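Fe-superoxide dismutase homolog (Plasmodium berghei, PDB 2A03) catalyses the dismutation of superoxide radicals to hydrogen peroxide and molecular oxygen at a metal site that holds manganese in this crystal. Local coordinates at residues A135-K138 / L142-L145; C165-H170 / N178-Y183. All blocks are in the same frame, centred on the assembly; numbering follows the deposited sequence.

Contact 1. Residues A135-K138 / L142-L145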
loop_
_atom_site.group_PDB
_atom_site.type_symbol
_atom_site.label_atom_id
_atom_site.label_comp_id
_atom_site.label_asym_id
_atom_site.label_seq_id
_atom_site.Cartn_x
_atom_site.Cartn_y
_atom_site.Cartn_z
ATOM N N ALA A 135 -9.454 19.727 1.549
ATOM C CA ALA A 135 -8.487 20.808 1.649
ATOM C C ALA A 135 -9.038 22.136 1.132
ATOM O O ALA A 135 -9.927 22.166 0.282
ATOM C CB ALA A 135 -7.204 20.435 0.882
ATOM N N LEU A 136 -8.501 23.234 1.660
ATOM C CA LEU A 136 -8.841 24.562 1.157
ATOM C C LEU A 136 -7.798 24.943 0.118
ATOM O O LEU A 136 -6.591 24.881 0.383
ATOM C CB LEU A 136 -8.851 25.585 2.279
ATOM C CG LEU A 136 -9.503 26.928 1.947
ATOM C CD1 LEU A 136 -11.014 26.795 1.771
ATOM C CD2 LEU A 136 -9.186 27.929 3.053
ATOM N N ASN A 137 -8.248 25.306 -1.075
ATOM C CA ASN A 137 -7.304 25.664 -2.134
ATOM C C ASN A 137 -7.057 27.168 -2.117
ATOM O O ASN A 137 -7.678 27.897 -1.333
ATOM C CB ASN A 137 -7.768 25.159 -3.513
ATOM C CG ASN A 137 -8.910 25.983 -4.101
ATOM O OD1 ASN A 137 -9.302 27.006 -3.558
ATOM N ND2 ASN A 137 -9.438 25.531 -5.228
ATOM N N LYS A 138 -6.142 27.619 -2.969
ATOM C CA LYS A 138 -5.700 29.013 -2.974
ATOM C C LYS A 138 -6.800 30.005 -3.343
ATOM O O LYS A 138 -6.654 31.192 -3.073
ATOM C CB LYS A 138 -4.499 29.194 -3.908
ATOM C CG LYS A 138 -3.211 28.630 -3.323
ATOM C CD LYS A 138 -2.091 28.539 -4.372
ATOM C CE LYS A 138 -0.988 27.545 -3.941
ATOM N NZ LYS A 138 -0.381 27.916 -2.625
ATOM N N LEU A 142 -13.110 24.716 -1.032
ATOM C CA LEU A 142 -12.806 23.377 -0.533
ATOM C C LEU A 142 -12.683 22.429 -1.726
ATOM O O LEU A 142 -13.488 22.474 -2.644
ATOM C CB LEU A 142 -13.879 22.872 0.430
ATOM C CG LEU A 142 -13.931 23.502 1.823
ATOM C CD1 LEU A 142 -15.200 23.047 2.511
ATOM C CD2 LEU A 142 -12.708 23.151 2.674
ATOM N N VAL A 143 -11.667 21.581 -1.702
ATOM C CA VAL A 143 -11.438 20.642 -2.780
ATOM C C VAL A 143 -11.150 19.268 -2.204
ATOM O O VAL A 143 -10.722 19.138 -1.051
ATOM C CB VAL A 143 -10.272 21.099 -3.735
ATOM C CG1 VAL A 143 -10.696 22.263 -4.564
ATOM C CG2 VAL A 143 -9.011 21.461 -2.952
ATOM N N ILE A 144 -11.417 18.238 -3.004
ATOM C CA ILE A 144 -11.067 16.880 -2.626
ATOM C C ILE A 144 -9.741 16.553 -3.291
ATOM O O ILE A 144 -9.571 16.800 -4.484
ATOM C CB ILE A 144 -12.146 15.879 -3.059
ATOM C CG1 ILE A 144 -13.358 15.972 -2.125
ATOM C CG2 ILE A 144 -11.609 14.462 -3.072
ATOM C CD1 ILE A 144 -14.611 15.409 -2.732
ATOM N N LEU A 145 -8.793 16.017 -2.515
ATOM C CA LEU A 145 -7.483 15.643 -3.064
ATOM C C LEU A 145 -7.109 14.260 -2.608
ATOM O O LEU A 145 -7.601 13.760 -1.579
ATOM C CB LEU A 145 -6.396 16.623 -2.624
ATOM C CG LEU A 145 -6.611 18.116 -2.915
ATOM C CD1 LEU A 145 -5.654 18.960 -2.130
ATOM C CD2 LEU A 145 -6.473 18.435 -4.394
#

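Contact 2. Residues C165-H170 / N178-Y183. With MN (manganese (II) ion), chain C.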
loop_
_atom_site.group_PDB
_atom_site.type_symbol
_atom_site.label_atom_id
_atom_site.label_comp_id
_atom_site.label_asym_id
_atom_site.label_seq_id
_atom_site.Cartn_x
_atom_site.Cartn_y
_atom_site.Cartn_z
ATOM N N CYS A 165 -8.358 10.978 5.541
ATOM C CA CYS A 165 -8.653 9.607 5.860
ATOM C C CYS A 165 -7.545 8.744 5.241
ATOM O O CYS A 165 -7.216 8.881 4.062
ATOM C CB CYS A 165 -10.017 9.243 5.298
ATOM S SG CYS A 165 -10.477 7.532 5.471
ATOM N N ASP A 166 -6.943 7.902 6.076
ATOM C CA ASP A 166 -5.900 6.962 5.662
ATOM C C ASP A 166 -6.529 5.801 4.871
ATOM O O ASP A 166 -7.435 5.138 5.361
ATOM C CB ASP A 166 -5.227 6.434 6.939
ATOM C CG ASP A 166 -3.905 5.708 6.684
ATOM O OD1 ASP A 166 -3.500 5.510 5.517
ATOM O OD2 ASP A 166 -3.249 5.343 7.689
ATOM N N VAL A 167 -6.028 5.537 3.664
ATOM C CA VAL A 167 -6.413 4.329 2.943
ATOM C C VAL A 167 -5.255 3.353 2.661
ATOM O O VAL A 167 -5.408 2.456 1.859
ATOM C CB VAL A 167 -7.206 4.632 1.637
ATOM C CG1 VAL A 167 -8.492 5.441 1.953
ATOM C CG2 VAL A 167 -6.357 5.346 0.608
ATOM N N TRP A 168 -4.118 3.488 3.347
ATOM C CA TRP A 168 -3.176 2.339 3.435
ATOM C C TRP A 168 -3.956 1.129 3.960
ATOM O O TRP A 168 -4.796 1.272 4.864
ATOM C CB TRP A 168 -2.016 2.613 4.395
ATOM C CG TRP A 168 -0.982 3.575 3.874
ATOM C CD1 TRP A 168 -1.185 4.869 3.445
ATOM C CD2 TRP A 168 0.421 3.330 3.736
ATOM N NE1 TRP A 168 0.004 5.424 3.049
ATOM C CE2 TRP A 168 1.003 4.505 3.217
ATOM C CE3 TRP A 168 1.241 2.230 3.993
ATOM C CZ2 TRP A 168 2.366 4.605 2.957
ATOM C CZ3 TRP A 168 2.581 2.337 3.743
ATOM C CH2 TRP A 168 3.135 3.514 3.228
ATOM N N GLU A 169 -3.662 -0.060 3.437
ATOM C CA GLU A 169 -4.391 -1.265 3.847
ATOM C C GLU A 169 -4.378 -1.485 5.378
ATOM O O GLU A 169 -5.352 -2.017 5.931
ATOM C CB GLU A 169 -3.896 -2.504 3.089
ATOM C CG GLU A 169 -4.403 -2.519 1.667
ATOM C CD GLU A 169 -3.832 -3.616 0.766
ATOM O OE1 GLU A 169 -2.649 -4.017 0.912
ATOM O OE2 GLU A 169 -4.578 -4.043 -0.144
ATOM N N HIS A 170 -3.304 -1.074 6.053
ATOM C CA HIS A 170 -3.167 -1.293 7.508
ATOM C C HIS A 170 -4.184 -0.513 8.329
ATOM O O HIS A 170 -4.428 -0.834 9.498
ATOM C CB HIS A 170 -1.730 -0.987 8.010
ATOM C CG HIS A 170 -1.320 0.457 7.920
ATOM N ND1 HIS A 170 -0.201 0.870 7.221
ATOM C CD2 HIS A 170 -1.840 1.577 8.489
ATOM C CE1 HIS A 170 -0.072 2.183 7.336
ATOM N NE2 HIS A 170 -1.058 2.637 8.094
ATOM N N ASN A 178 -10.144 -6.775 2.681
ATOM C CA ASN A 178 -10.206 -6.111 1.386
ATOM C C ASN A 178 -11.408 -5.160 1.195
ATOM O O ASN A 178 -11.467 -4.427 0.212
ATOM C CB ASN A 178 -10.212 -7.156 0.273
ATOM C CG ASN A 178 -11.541 -7.875 0.157
ATOM O OD1 ASN A 178 -12.006 -8.517 1.095
ATOM N ND2 ASN A 178 -12.142 -7.790 -1.007
ATOM N N ASP A 179 -12.343 -5.158 2.140
ATOM C CA ASP A 179 -13.569 -4.401 1.969
ATOM C C ASP A 179 -13.379 -2.958 2.431
ATOM O O ASP A 179 -13.907 -2.526 3.469
ATOM C CB ASP A 179 -14.693 -5.103 2.715
ATOM C CG ASP A 179 -16.043 -4.452 2.511
ATOM O OD1 ASP A 179 -16.159 -3.447 1.775
ATOM O OD2 ASP A 179 -16.997 -4.949 3.140
ATOM N N ARG A 180 -12.616 -2.210 1.642
ATOM C CA ARG A 180 -12.402 -0.787 1.921
ATOM C C ARG A 180 -13.717 0.020 1.984
ATOM O O ARG A 180 -13.825 1.005 2.728
ATOM C CB ARG A 180 -11.469 -0.170 0.877
ATOM C CG ARG A 180 -10.815 1.104 1.369
ATOM C CD ARG A 180 -10.141 1.849 0.234
ATOM N NE ARG A 180 -8.910 1.190 -0.188
ATOM C CZ ARG A 180 -8.106 1.646 -1.145
ATOM N NH1 ARG A 180 -8.397 2.776 -1.795
ATOM N NH2 ARG A 180 -7.012 0.966 -1.459
ATOM N N LEU A 181 -14.714 -0.405 1.224
ATOM C CA LEU A 181 -15.988 0.308 1.169
ATOM C C LEU A 181 -16.617 0.380 2.546
ATOM O O LEU A 181 -17.063 1.444 2.969
ATOM C CB LEU A 181 -16.950 -0.380 0.200
ATOM C CG LEU A 181 -18.250 0.360 -0.135
ATOM C CD1 LEU A 181 -18.016 1.339 -1.290
ATOM C CD2 LEU A 181 -19.353 -0.609 -0.506
ATOM N N SER A 182 -16.623 -0.751 3.258
ATOM C CA SER A 182 -17.149 -0.797 4.620
ATOM C C SER A 182 -16.336 0.082 5.559
ATOM O O SER A 182 -16.880 0.727 6.434
ATOM C CB SER A 182 -17.174 -2.224 5.141
ATOM O OG SER A 182 -18.163 -2.970 4.483
ATOM N N TYR A 183 -15.022 0.089 5.396
ATOM C CA TYR A 183 -14.190 0.983 6.190
ATOM C C TYR A 183 -14.574 2.459 5.920
ATOM O O TYR A 183 -14.787 3.245 6.846
ATOM C CB TYR A 183 -12.719 0.728 5.873
ATOM C CG TYR A 183 -11.788 1.835 6.277
ATOM C CD1 TYR A 183 -11.528 2.096 7.613
ATOM C CD2 TYR A 183 -11.139 2.602 5.326
ATOM C CE1 TYR A 183 -10.651 3.114 7.999
ATOM C CE2 TYR A 183 -10.258 3.632 5.704
ATOM C CZ TYR A 183 -10.016 3.874 7.037
ATOM O OH TYR A 183 -9.142 4.877 7.418
HETATM MN MN MN C . -1.661 4.643 8.439
HETATM O O HOH W 1 -0.640 5.335 6.484
HETATM O O HOH W 2 -5.263 -1.235 -1.295
#

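Contact 1. Residues A135-K138 / L142-L145
A135 and V143 face each other as an antiparallel hydrogen-bonded pair near the turn of a beta hairpin. Their two backbone bonds close one ring: A135 N gives to V143 O at 3.0 Å, and V143 N gives to A135 O at 2.7 Å. A135 O also draws the CA-H of L142, its CA lying 3.2 Å away. One step nearer the turn, L136 and L142 form the non-hydrogen-bonded pair.

Apolar contacts lie on both faces of the ladder. On the face of A135 and V143, the methyl CB of A135 meets CD1 of L145 at 3.7 Å. On the other face, L136 and L142 cross obliquely, branch against branch, with CD1 of L136 4.1 Å from CD2 of L142.

With V143 CG1 anti to its own carbonyl carbon (chi1 -72°), the other methyl, CG2, is turned to the neighbouring strand, 3.4 Å from A135 O. N137 lies across V143 at about a right angle. Its amide ND2 comes 3.6 Å from V143 CG1, while OD1 accepts from K141 N inside the turn, a bond that would limit rotation of the amide.

Strand 130-136 is the middle strand of the three-stranded antiparallel sheet, and L136 pairs by its backbone with I160 of strand 160-166. K104 of helix 100-109 packs on L136 and L142, helix 193-204 closes on L136, and I144 turns to helix 112-125.

Contact 2. Residues C165-H170 / N178-Y183
The superoxide dismutase metal site is joined here to the first turn of helix 180-187 by a tyrosine hydrogen-bonded to the backbone of a metal ligand. Y183 OH donates to D166 O at 2.7 Å, arriving in the carbonyl plane, and that oxygen lies at the edge of the ring; the hydroxyl also bonds to Y85 OH. The ring extends toward the strand because its CG lies anti to the backbone N (chi1 162°). C165 SG comes obliquely to the ring, 3.9 Å from CE2, as a sulfur-aromatic contact.

Manganese is bound by D166 OD2 at 1.9 Å and by H170 NE2 at 2.1 Å, with H35, H82 and a water completing the five ligands, the three-histidine, one-aspartate set of iron and manganese superoxide dismutases. The other carboxylate oxygen, D166 OD1, takes W168 N at 3.0 Å from above the carboxylate plane. This Asx turn just past the strand end and the metal bond at OD2 together fix the rotation of the carboxylate, while the metal-bound water gives OD1 a weak bond.

R180 and V167 cross at about a right angle, NH1 lying 4.1 Å from V167 CG2, and V167 O sits over one face of the guanidinium. NH1 is held by H126 O and L123 O, and a water in the guanidinium plane accepts a weak bond from NH2 and donates to E169 OE2. The helix start is capped by D179, whose OD1 accepts from S182 N at 3.1 Å. E169 OE2 bonds to H170 ND1 of the second subunit, and H170 ND1 to E169 OE2 of that subunit.

Contact 1 and contact 2 follow one another along the chain, the hairpin closing before the metal-binding segment begins. Their centres are 22 Å apart and their nearest atoms about 7 Å, so they do not touch, yet one sheet carries both. Strand 130-136 pairs with 142-148 in contact 1 and with 160-166 on its other edge; the latter strand ends at C165 and D166 of contact 2. Backbone bonds of C165 with G132 and of V167 with G130 tie contact 2 to the far end of that central strand. L145 O, the atom of contact 1 nearest the manganese, is 14.8 Å from it, whereas D166 and H170 of contact 2 touch it.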